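Local structure of PKS_KS domain-containing protein (Photorhabdus luminescens subsp. laumondii, 6SMO) at residues B[307-321]-B[422-436]. The protein probably acts as a ketosynthase of the beta-ketoacyl-ACP synthase family, joining acyl units during chain elongation, and here holds a polyketone chain in its pocket. Sequence-based numbering, arbitrary orientation.
Sequences AMARCIDMALKDAQI and LKLSSGFSGIHSVIV. With LKZ (3,5,7,9,11-pentakis(oxidanylidene)dodecanal), chain H.
The imidazole of His432 lies beneath Met308, whose CB sits over the ring centre, 4.0 Å from the centroid and 12° off the normal, a CH-pi contact. Ala307 CB approaches the same ring obliquely at CD2. Two polar partners fix the ring's rotation: ND1 shares a hydrogen bond with Ser426 OG (3.0 Å), with either atom able to be the donor, and NE2 bonds Asn294 OD1. With CG anti to the backbone N (chi1 174°) and bends at chi2 and chi3, the Met308 chain folds across the sheet, bringing SD against Val434 CG2 and CE between Leu424 CB and the His432-Ser426 pair. The other flat group, the Phe428 ring, has LKZ C3 over one face, offset toward the rim; the backbone N of Phe428 donates to LKZ O23 (2.6 Å).

Helix 306-319 packs on the antiparallel hairpin 420-427/431-438 of the thiolase-fold core; the axes of segments 307-319 and 431-436 come within 7.8 Å at their closest approach, with 32° between their N-to-C directions. Alternate residues His432, Val434 and Val436 face the helix. Val434 splits its methyls, CG1 meeting Ala315 CB and CG2 meeting Cys311 SG (3.7 Å) and Ile312 CG1. Ile312 reaches the neighbouring strand with two branches, CG2 touching Leu422 CD2 and CD1 meeting Leu424 CD2 (4.1 Å), crossing Leu422 at about a right angle. Further along, Val436 CG2 lies against Ala315 O and CB, while its CB faces Ala319 CB. A Schellman motif with Gln320 at C-prime, supported by Ile321 N to Leu316 O (3.0 Å), ends the helix where Ile321 CD1 reaches Val436 CG1 (4.2 Å).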
ATOM      1  N   ALA B 307     -16.716  -8.477   7.232  1.00 42.35           N
ATOM      2  CA  ALA B 307     -15.960  -7.944   6.073  1.00 40.93           C
ATOM      3  C   ALA B 307     -15.051  -9.038   5.497  1.00 39.42           C
ATOM      4  O   ALA B 307     -15.117  -9.275   4.275  1.00 39.11           O
ATOM      5  CB  ALA B 307     -15.166  -6.728   6.483  1.00 40.92           C
ATOM      6  N   MET B 308     -14.245  -9.676   6.353  1.00 38.15           N
ATOM      7  CA  MET B 308     -13.312 -10.774   5.979  1.00 37.19           C
ATOM      8  C   MET B 308     -14.111 -11.945   5.392  1.00 37.26           C
ATOM      9  O   MET B 308     -13.636 -12.540   4.407  1.00 37.13           O
ATOM     10  CB  MET B 308     -12.504 -11.251   7.192  1.00 36.77           C
ATOM     11  CG  MET B 308     -11.629 -12.466   6.920  1.00 36.18           C
ATOM     12  SD  MET B 308     -10.481 -12.234   5.536  1.00 35.61           S
ATOM     13  CE  MET B 308      -8.997 -11.740   6.411  1.00 35.76           C
ATOM     14  N   ALA B 309     -15.275 -12.256   5.974  1.00 37.79           N
ATOM     15  CA  ALA B 309     -16.192 -13.334   5.533  1.00 38.05           C
ATOM     16  C   ALA B 309     -16.697 -13.045   4.114  1.00 38.09           C
ATOM     17  O   ALA B 309     -16.794 -14.001   3.320  1.00 38.37           O
ATOM     18  CB  ALA B 309     -17.336 -13.480   6.506  1.00 38.31           C
ATOM     19  N   ARG B 310     -17.006 -11.778   3.813  1.00 38.24           N
ATOM     20  CA  ARG B 310     -17.491 -11.331   2.477  1.00 38.77           C
ATOM     21  C   ARG B 310     -16.347 -11.447   1.460  1.00 38.56           C
ATOM     22  O   ARG B 310     -16.628 -11.817   0.304  1.00 38.87           O
ATOM     23  CB  ARG B 310     -18.038  -9.900   2.532  1.00 39.20           C
ATOM     24  CG  ARG B 310     -19.066  -9.597   1.451  1.00 40.08           C
ATOM     25  CD  ARG B 310     -19.640  -8.194   1.514  1.00 40.81           C
ATOM     26  NE  ARG B 310     -18.983  -7.276   0.588  1.00 41.04           N
ATOM     27  CZ  ARG B 310     -17.984  -6.447   0.890  1.00 41.28           C
ATOM     28  NH1 ARG B 310     -17.477  -5.663  -0.048  1.00 41.36           N
ATOM     29  NH2 ARG B 310     -17.491  -6.393   2.117  1.00 41.81           N
ATOM     30  N   CYS B 311     -15.113 -11.148   1.882  1.00 38.26           N
ATOM     31  CA  CYS B 311     -13.880 -11.203   1.047  1.00 38.26           C
ATOM     32  C   CYS B 311     -13.588 -12.652   0.632  1.00 38.78           C
ATOM     33  O   CYS B 311     -13.229 -12.862  -0.543  1.00 38.97           O
ATOM     34  CB  CYS B 311     -12.682 -10.622   1.789  1.00 37.73           C
ATOM     35  SG  CYS B 311     -11.280 -10.247   0.705  1.00 37.17           S
ATOM     36  N   ILE B 312     -13.732 -13.602   1.563  1.00 39.62           N
ATOM     37  CA  ILE B 312     -13.565 -15.068   1.317  1.00 40.42           C
ATOM     38  C   ILE B 312     -14.613 -15.513   0.288  1.00 41.06           C
ATOM     39  O   ILE B 312     -14.254 -16.287  -0.621  1.00 41.38           O
ATOM     40  CB  ILE B 312     -13.675 -15.878   2.627  1.00 40.31           C
ATOM     41  CG1 ILE B 312     -12.542 -15.554   3.605  1.00 40.34           C
ATOM     42  CG2 ILE B 312     -13.740 -17.371   2.337  1.00 40.22           C
ATOM     43  CD1 ILE B 312     -12.855 -15.897   5.045  1.00 40.31           C
ATOM     44  N   ASP B 313     -15.855 -15.039   0.441  1.00 42.14           N
ATOM     45  CA  ASP B 313     -17.016 -15.405  -0.415  1.00 43.00           C
ATOM     46  C   ASP B 313     -16.765 -14.932  -1.853  1.00 42.86           C
ATOM     47  O   ASP B 313     -17.033 -15.718  -2.784  1.00 43.66           O
ATOM     48  CB  ASP B 313     -18.318 -14.818   0.139  1.00 44.49           C
ATOM     49  CG  ASP B 313     -19.570 -15.399  -0.496  1.00 45.80           C
ATOM     50  OD1 ASP B 313     -19.720 -16.636  -0.467  1.00 47.88           O
ATOM     51  OD2 ASP B 313     -20.381 -14.609  -1.021  1.00 47.76           O
ATOM     52  N   MET B 314     -16.271 -13.700  -2.025  1.00 42.00           N
ATOM     53  CA  MET B 314     -16.039 -13.071  -3.354  1.00 41.83           C
ATOM     54  C   MET B 314     -14.821 -13.712  -4.034  1.00 39.98           C
ATOM     55  O   MET B 314     -14.822 -13.783  -5.278  1.00 40.18           O
ATOM     56  CB  MET B 314     -15.828 -11.559  -3.232  1.00 42.78           C
ATOM     57  CG  MET B 314     -17.104 -10.799  -2.915  1.00 44.04           C
ATOM     58  SD  MET B 314     -17.106  -9.108  -3.561  1.00 45.92           S
ATOM     59  CE  MET B 314     -15.740  -8.401  -2.643  1.00 45.19           C
ATOM     60  N   ALA B 315     -13.832 -14.158  -3.253  1.00 38.36           N
ATOM     61  CA  ALA B 315     -12.619 -14.859  -3.740  1.00 37.50           C
ATOM     62  C   ALA B 315     -13.005 -16.221  -4.337  1.00 37.06           C
ATOM     63  O   ALA B 315     -12.399 -16.610  -5.354  1.00 36.28           O
ATOM     64  CB  ALA B 315     -11.622 -15.011  -2.617  1.00 37.20           C
ATOM     65  N   LEU B 316     -13.973 -16.912  -3.725  1.00 37.02           N
ATOM     66  CA  LEU B 316     -14.460 -18.249  -4.169  1.00 37.52           C
ATOM     67  C   LEU B 316     -15.312 -18.101  -5.437  1.00 37.89           C
ATOM     68  O   LEU B 316     -15.189 -18.967  -6.324  1.00 37.43           O
ATOM     69  CB  LEU B 316     -15.250 -18.907  -3.034  1.00 37.58           C
ATOM     70  CG  LEU B 316     -14.404 -19.476  -1.896  1.00 37.52           C
ATOM     71  CD1 LEU B 316     -15.233 -19.657  -0.634  1.00 37.56           C
ATOM     72  CD2 LEU B 316     -13.759 -20.792  -2.303  1.00 37.66           C
ATOM     73  N   LYS B 317     -16.144 -17.055  -5.512  1.00 38.62           N
ATOM     74  CA  LYS B 317     -16.946 -16.703  -6.720  1.00 39.27           C
ATOM     75  C   LYS B 317     -16.000 -16.345  -7.874  1.00 37.92           C
ATOM     76  O   LYS B 317     -16.316 -16.703  -9.025  1.00 37.61           O
ATOM     77  CB  LYS B 317     -17.907 -15.541  -6.440  1.00 40.82           C
ATOM     78  CG  LYS B 317     -19.362 -15.935  -6.219  1.00 42.60           C
ATOM     79  CD  LYS B 317     -19.655 -16.473  -4.834  1.00 43.95           C
ATOM     80  CE  LYS B 317     -21.122 -16.784  -4.626  1.00 44.90           C
ATOM     81  NZ  LYS B 317     -21.434 -17.019  -3.197  1.00 45.49           N
ATOM     82  N   ASP B 318     -14.890 -15.665  -7.568  1.00 36.99           N
ATOM     83  CA  ASP B 318     -13.859 -15.231  -8.550  1.00 36.30           C
ATOM     84  C   ASP B 318     -13.143 -16.463  -9.119  1.00 36.37           C
ATOM     85  O   ASP B 318     -12.863 -16.472 -10.335  1.00 36.06           O
ATOM     86  CB  ASP B 318     -12.863 -14.262  -7.909  1.00 35.85           C
ATOM     87  CG  ASP B 318     -11.916 -13.624  -8.908  1.00 35.44           C
ATOM     88  OD1 ASP B 318     -12.399 -12.852  -9.759  1.00 35.45           O
ATOM     89  OD2 ASP B 318     -10.708 -13.922  -8.841  1.00 35.27           O
ATOM     90  N   ALA B 319     -12.859 -17.456  -8.269  1.00 36.56           N
ATOM     91  CA  ALA B 319     -12.186 -18.728  -8.628  1.00 36.94           C
ATOM     92  C   ALA B 319     -13.187 -19.706  -9.258  1.00 37.48           C
ATOM     93  O   ALA B 319     -12.729 -20.673  -9.898  1.00 37.19           O
ATOM     94  CB  ALA B 319     -11.541 -19.330  -7.404  1.00 36.88           C
ATOM     95  N   GLN B 320     -14.493 -19.466  -9.072  1.00 38.35           N
ATOM     96  CA  GLN B 320     -15.610 -20.334  -9.540  1.00 39.69           C
ATOM     97  C   GLN B 320     -15.485 -21.714  -8.880  1.00 40.70           C
ATOM     98  O   GLN B 320     -15.666 -22.730  -9.583  1.00 41.48           O
ATOM     99  CB  GLN B 320     -15.625 -20.433 -11.069  1.00 40.05           C
ATOM    100  CG  GLN B 320     -15.848 -19.099 -11.766  1.00 40.11           C
ATOM    101  CD  GLN B 320     -15.781 -19.210 -13.269  1.00 40.34           C
ATOM    102  OE1 GLN B 320     -15.128 -18.413 -13.940  1.00 40.50           O
ATOM    103  NE2 GLN B 320     -16.460 -20.206 -13.815  1.00 40.15           N
ATOM    104  N   ILE B 321     -15.190 -21.735  -7.576  1.00 41.40           N
ATOM    105  CA  ILE B 321     -15.012 -22.967  -6.750  1.00 42.41           C
ATOM    106  C   ILE B 321     -15.988 -22.903  -5.568  1.00 42.98           C
ATOM    107  O   ILE B 321     -16.151 -21.809  -4.993  1.00 42.60           O
ATOM    108  CB  ILE B 321     -13.544 -23.112  -6.291  1.00 42.83           C
ATOM    109  CG1 ILE B 321     -12.606 -23.353  -7.478  1.00 43.26           C
ATOM    110  CG2 ILE B 321     -13.403 -24.204  -5.240  1.00 42.85           C
ATOM    111  CD1 ILE B 321     -11.141 -23.149  -7.163  1.00 43.38           C
ATOM    112  N   LEU B 422      -7.360 -21.824   1.107  1.00 34.04           N
ATOM    113  CA  LEU B 422      -7.629 -20.376   1.321  1.00 34.11           C
ATOM    114  C   LEU B 422      -6.398 -19.733   1.969  1.00 33.85           C
ATOM    115  O   LEU B 422      -5.676 -20.439   2.698  1.00 33.94           O
ATOM    116  CB  LEU B 422      -8.867 -20.209   2.208  1.00 34.52           C
ATOM    117  CG  LEU B 422     -10.165 -19.849   1.488  1.00 34.79           C
ATOM    118  CD1 LEU B 422     -10.456 -20.811   0.345  1.00 35.26           C
ATOM    119  CD2 LEU B 422     -11.327 -19.825   2.469  1.00 35.08           C
ATOM    120  N   LYS B 423      -6.183 -18.442   1.706  1.00 33.71           N
ATOM    121  CA  LYS B 423      -5.049 -17.642   2.240  1.00 33.46           C
ATOM    122  C   LYS B 423      -5.570 -16.259   2.635  1.00 33.44           C
ATOM    123  O   LYS B 423      -5.796 -15.435   1.730  1.00 33.43           O
ATOM    124  CB  LYS B 423      -3.932 -17.556   1.195  1.00 33.50           C
ATOM    125  CG  LYS B 423      -2.797 -16.592   1.513  1.00 33.47           C
ATOM    126  CD  LYS B 423      -1.932 -17.029   2.675  1.00 33.34           C
ATOM    127  CE  LYS B 423      -1.154 -15.887   3.292  1.00 33.40           C
ATOM    128  NZ  LYS B 423      -1.994 -15.072   4.200  1.00 33.63           N
ATOM    129  N   LEU B 424      -5.750 -16.029   3.939  1.00 33.79           N
ATOM    130  CA  LEU B 424      -6.338 -14.787   4.510  1.00 34.12           C
ATOM    131  C   LEU B 424      -5.205 -13.823   4.882  1.00 34.26           C
ATOM    132  O   LEU B 424      -4.229 -14.277   5.511  1.00 34.16           O
ATOM    133  CB  LEU B 424      -7.183 -15.149   5.736  1.00 34.53           C
ATOM    134  CG  LEU B 424      -8.569 -15.734   5.457  1.00 34.90           C
ATOM    135  CD1 LEU B 424      -8.529 -16.802   4.373  1.00 34.84           C
ATOM    136  CD2 LEU B 424      -9.176 -16.303   6.730  1.00 35.18           C
ATOM    137  N   SER B 425      -5.334 -12.549   4.495  1.00 34.35           N
ATOM    138  CA  SER B 425      -4.402 -11.447   4.853  1.00 34.46           C
ATOM    139  C   SER B 425      -5.196 -10.222   5.318  1.00 34.70           C
ATOM    140  O   SER B 425      -6.310 -10.003   4.804  1.00 34.92           O
ATOM    141  CB  SER B 425      -3.486 -11.105   3.707  1.00 34.40           C
ATOM    142  OG  SER B 425      -2.528 -12.133   3.502  1.00 34.52           O
ATOM    143  N   SER B 426      -4.627  -9.462   6.257  1.00 34.78           N
ATOM    144  CA  SER B 426      -5.216  -8.242   6.866  1.00 35.22           C
ATOM    145  C   SER B 426      -4.110  -7.212   7.114  1.00 35.51           C
ATOM    146  O   SER B 426      -2.979  -7.627   7.435  1.00 36.25           O
ATOM    147  CB  SER B 426      -5.954  -8.570   8.138  1.00 35.54           C
ATOM    148  OG  SER B 426      -7.107  -9.353   7.870  1.00 35.98           O
ATOM    149  N   GLY B 427      -4.443  -5.935   6.970  1.00 35.46           N
ATOM    150  CA  GLY B 427      -3.498  -4.835   7.218  1.00 35.84           C
ATOM    151  C   GLY B 427      -4.234  -3.602   7.701  1.00 35.88           C
ATOM    152  O   GLY B 427      -5.447  -3.686   7.912  1.00 35.72           O
ATOM    153  N   PHE B 428      -3.519  -2.478   7.809  1.00 35.88           N
ATOM    154  CA  PHE B 428      -4.089  -1.176   8.241  1.00 35.60           C
ATOM    155  C   PHE B 428      -4.949  -0.586   7.121  1.00 35.22           C
ATOM    156  O   PHE B 428      -4.741  -0.966   5.969  1.00 35.15           O
ATOM    157  CB  PHE B 428      -3.008  -0.225   8.751  1.00 35.67           C
ATOM    158  CG  PHE B 428      -2.435  -0.606  10.088  1.00 35.75           C
ATOM    159  CD1 PHE B 428      -3.042  -1.574  10.863  1.00 35.69           C
ATOM    160  CD2 PHE B 428      -1.304   0.014  10.579  1.00 35.80           C
ATOM    161  CE1 PHE B 428      -2.522  -1.924  12.094  1.00 35.84           C
ATOM    162  CE2 PHE B 428      -0.785  -0.335  11.810  1.00 35.94           C
ATOM    163  CZ  PHE B 428      -1.393  -1.304  12.564  1.00 35.96           C
ATOM    164  N   SER B 429      -5.827   0.353   7.492  1.00 35.05           N
ATOM    165  CA  SER B 429      -6.879   1.000   6.659  1.00 34.94           C
ATOM    166  C   SER B 429      -8.012   0.000   6.407  1.00 34.44           C
ATOM    167  O   SER B 429      -8.656   0.089   5.371  1.00 33.52           O
ATOM    168  CB  SER B 429      -6.407   1.687   5.399  1.00 35.13           C
ATOM    169  OG  SER B 429      -5.112   2.220   5.555  1.00 35.74           O
ATOM    170  N   GLY B 430      -8.179  -0.948   7.327  1.00 34.38           N
ATOM    171  CA  GLY B 430      -9.245  -1.962   7.267  1.00 34.36           C
ATOM    172  C   GLY B 430      -9.226  -2.764   5.986  1.00 34.08           C
ATOM    173  O   GLY B 430     -10.302  -3.015   5.440  1.00 34.23           O
ATOM    174  N   ILE B 431      -8.038  -3.162   5.538  1.00 33.56           N
ATOM    175  CA  ILE B 431      -7.919  -3.919   4.262  1.00 33.11           C
ATOM    176  C   ILE B 431      -7.896  -5.432   4.498  1.00 32.68           C
ATOM    177  O   ILE B 431      -7.039  -5.906   5.234  1.00 32.43           O
ATOM    178  CB  ILE B 431      -6.688  -3.459   3.462  1.00 33.03           C
ATOM    179  CG1 ILE B 431      -6.703  -1.954   3.210  1.00 33.07           C
ATOM    180  CG2 ILE B 431      -6.579  -4.235   2.163  1.00 33.21           C
ATOM    181  CD1 ILE B 431      -5.584  -1.477   2.334  1.00 32.95           C
ATOM    182  N   HIS B 432      -8.870  -6.134   3.923  1.00 32.16           N
ATOM    183  CA  HIS B 432      -8.876  -7.621   3.895  1.00 32.00           C
ATOM    184  C   HIS B 432      -8.583  -8.091   2.468  1.00 31.59           C
ATOM    185  O   HIS B 432      -9.144  -7.494   1.528  1.00 31.82           O
ATOM    186  CB  HIS B 432     -10.213  -8.177   4.402  1.00 32.27           C
ATOM    187  CG  HIS B 432     -10.478  -7.894   5.842  1.00 32.87           C
ATOM    188  ND1 HIS B 432      -9.744  -8.480   6.855  1.00 33.30           N
ATOM    189  CD2 HIS B 432     -11.391  -7.103   6.444  1.00 33.29           C
ATOM    190  CE1 HIS B 432     -10.190  -8.057   8.020  1.00 33.31           C
ATOM    191  NE2 HIS B 432     -11.200  -7.212   7.794  1.00 33.32           N
ATOM    192  N   SER B 433      -7.739  -9.115   2.318  1.00 30.90           N
ATOM    193  CA  SER B 433      -7.340  -9.709   1.015  1.00 30.78           C
ATOM    194  C   SER B 433      -7.275 -11.234   1.140  1.00 30.37           C
ATOM    195  O   SER B 433      -6.674 -11.724   2.116  1.00 29.84           O
ATOM    196  CB  SER B 433      -6.033  -9.134   0.537  1.00 30.94           C
ATOM    197  OG  SER B 433      -6.190  -7.774   0.158  1.00 31.17           O
ATOM    198  N   VAL B 434      -7.886 -11.942   0.184  1.00 30.41           N
ATOM    199  CA  VAL B 434      -7.961 -13.432   0.130  1.00 30.43           C
ATOM    200  C   VAL B 434      -7.578 -13.887  -1.283  1.00 30.26           C
ATOM    201  O   VAL B 434      -8.057 -13.264  -2.252  1.00 30.08           O
ATOM    202  CB  VAL B 434      -9.366 -13.935   0.521  1.00 30.70           C
ATOM    203  CG1 VAL B 434      -9.473 -15.452   0.453  1.00 30.73           C
ATOM    204  CG2 VAL B 434      -9.780 -13.437   1.898  1.00 30.98           C
ATOM    205  N   ILE B 435      -6.738 -14.922  -1.386  1.00 30.34           N
ATOM    206  CA  ILE B 435      -6.458 -15.663  -2.654  1.00 30.63           C
ATOM    207  C   ILE B 435      -6.839 -17.131  -2.441  1.00 30.94           C
ATOM    208  O   ILE B 435      -6.615 -17.648  -1.330  1.00 30.38           O
ATOM    209  CB  ILE B 435      -4.991 -15.507  -3.112  1.00 30.79           C
ATOM    210  CG1 ILE B 435      -3.990 -15.877  -2.014  1.00 30.87           C
ATOM    211  CG2 ILE B 435      -4.740 -14.107  -3.646  1.00 30.82           C
ATOM    212  CD1 ILE B 435      -2.613 -16.218  -2.530  1.00 31.26           C
ATOM    213  N   VAL B 436      -7.413 -17.761  -3.469  1.00 31.71           N
ATOM    214  CA  VAL B 436      -7.799 -19.203  -3.472  1.00 32.40           C
ATOM    215  C   VAL B 436      -6.762 -19.965  -4.301  1.00 33.35           C
ATOM    216  O   VAL B 436      -6.693 -19.723  -5.521  1.00 33.67           O
ATOM    217  CB  VAL B 436      -9.224 -19.406  -4.023  1.00 32.32           C
ATOM    218  CG1 VAL B 436      -9.622 -20.875  -4.038  1.00 32.46           C
ATOM    219  CG2 VAL B 436     -10.247 -18.585  -3.253  1.00 32.32           C
TER
HETATM  220  C4  LKZ H 501       5.254   2.441  10.596  1.00 56.67           C
HETATM  221  C5  LKZ H 501       4.378   2.587   9.378  1.00 55.90           C
HETATM  222  C6  LKZ H 501       4.366   1.425   8.379  1.00 54.13           C
HETATM  223  C7  LKZ H 501       3.017   0.744   8.441  1.00 53.98           C
HETATM  224  C8  LKZ H 501       2.699  -0.405   7.476  1.00 53.57           C
HETATM  225  C10 LKZ H 501      -0.368  -4.172   9.407  1.00 50.39           C
HETATM  226  C22 LKZ H 501       6.540   3.201  10.336  1.00 57.45           C
HETATM  227  C11 LKZ H 501       0.764  -5.108   9.066  1.00 49.00           C
HETATM  228  O19 LKZ H 501       1.416  -5.683   9.919  1.00 50.76           O
HETATM  229  C3  LKZ H 501      -0.095  -2.953   8.548  1.00 51.25           C
HETATM  230  O23 LKZ H 501      -0.956  -2.515   7.805  1.00 51.50           O
HETATM  231  C2  LKZ H 501       1.334  -2.392   8.556  1.00 52.69           C
HETATM  232  C9  LKZ H 501       1.361  -1.001   7.920  1.00 53.28           C
HETATM  233  O20 LKZ H 501       0.351  -0.330   7.840  1.00 54.56           O
HETATM  234  O21 LKZ H 501       2.218   1.075   9.289  1.00 53.48           O
HETATM  235  O22 LKZ H 501       3.736   3.610   9.205  1.00 56.92           O
HETATM  236  O24 LKZ H 501       6.711   4.348  10.722  1.00 58.84           O
HETATM  237  C23 LKZ H 501       7.608   2.446   9.569  1.00 57.56           C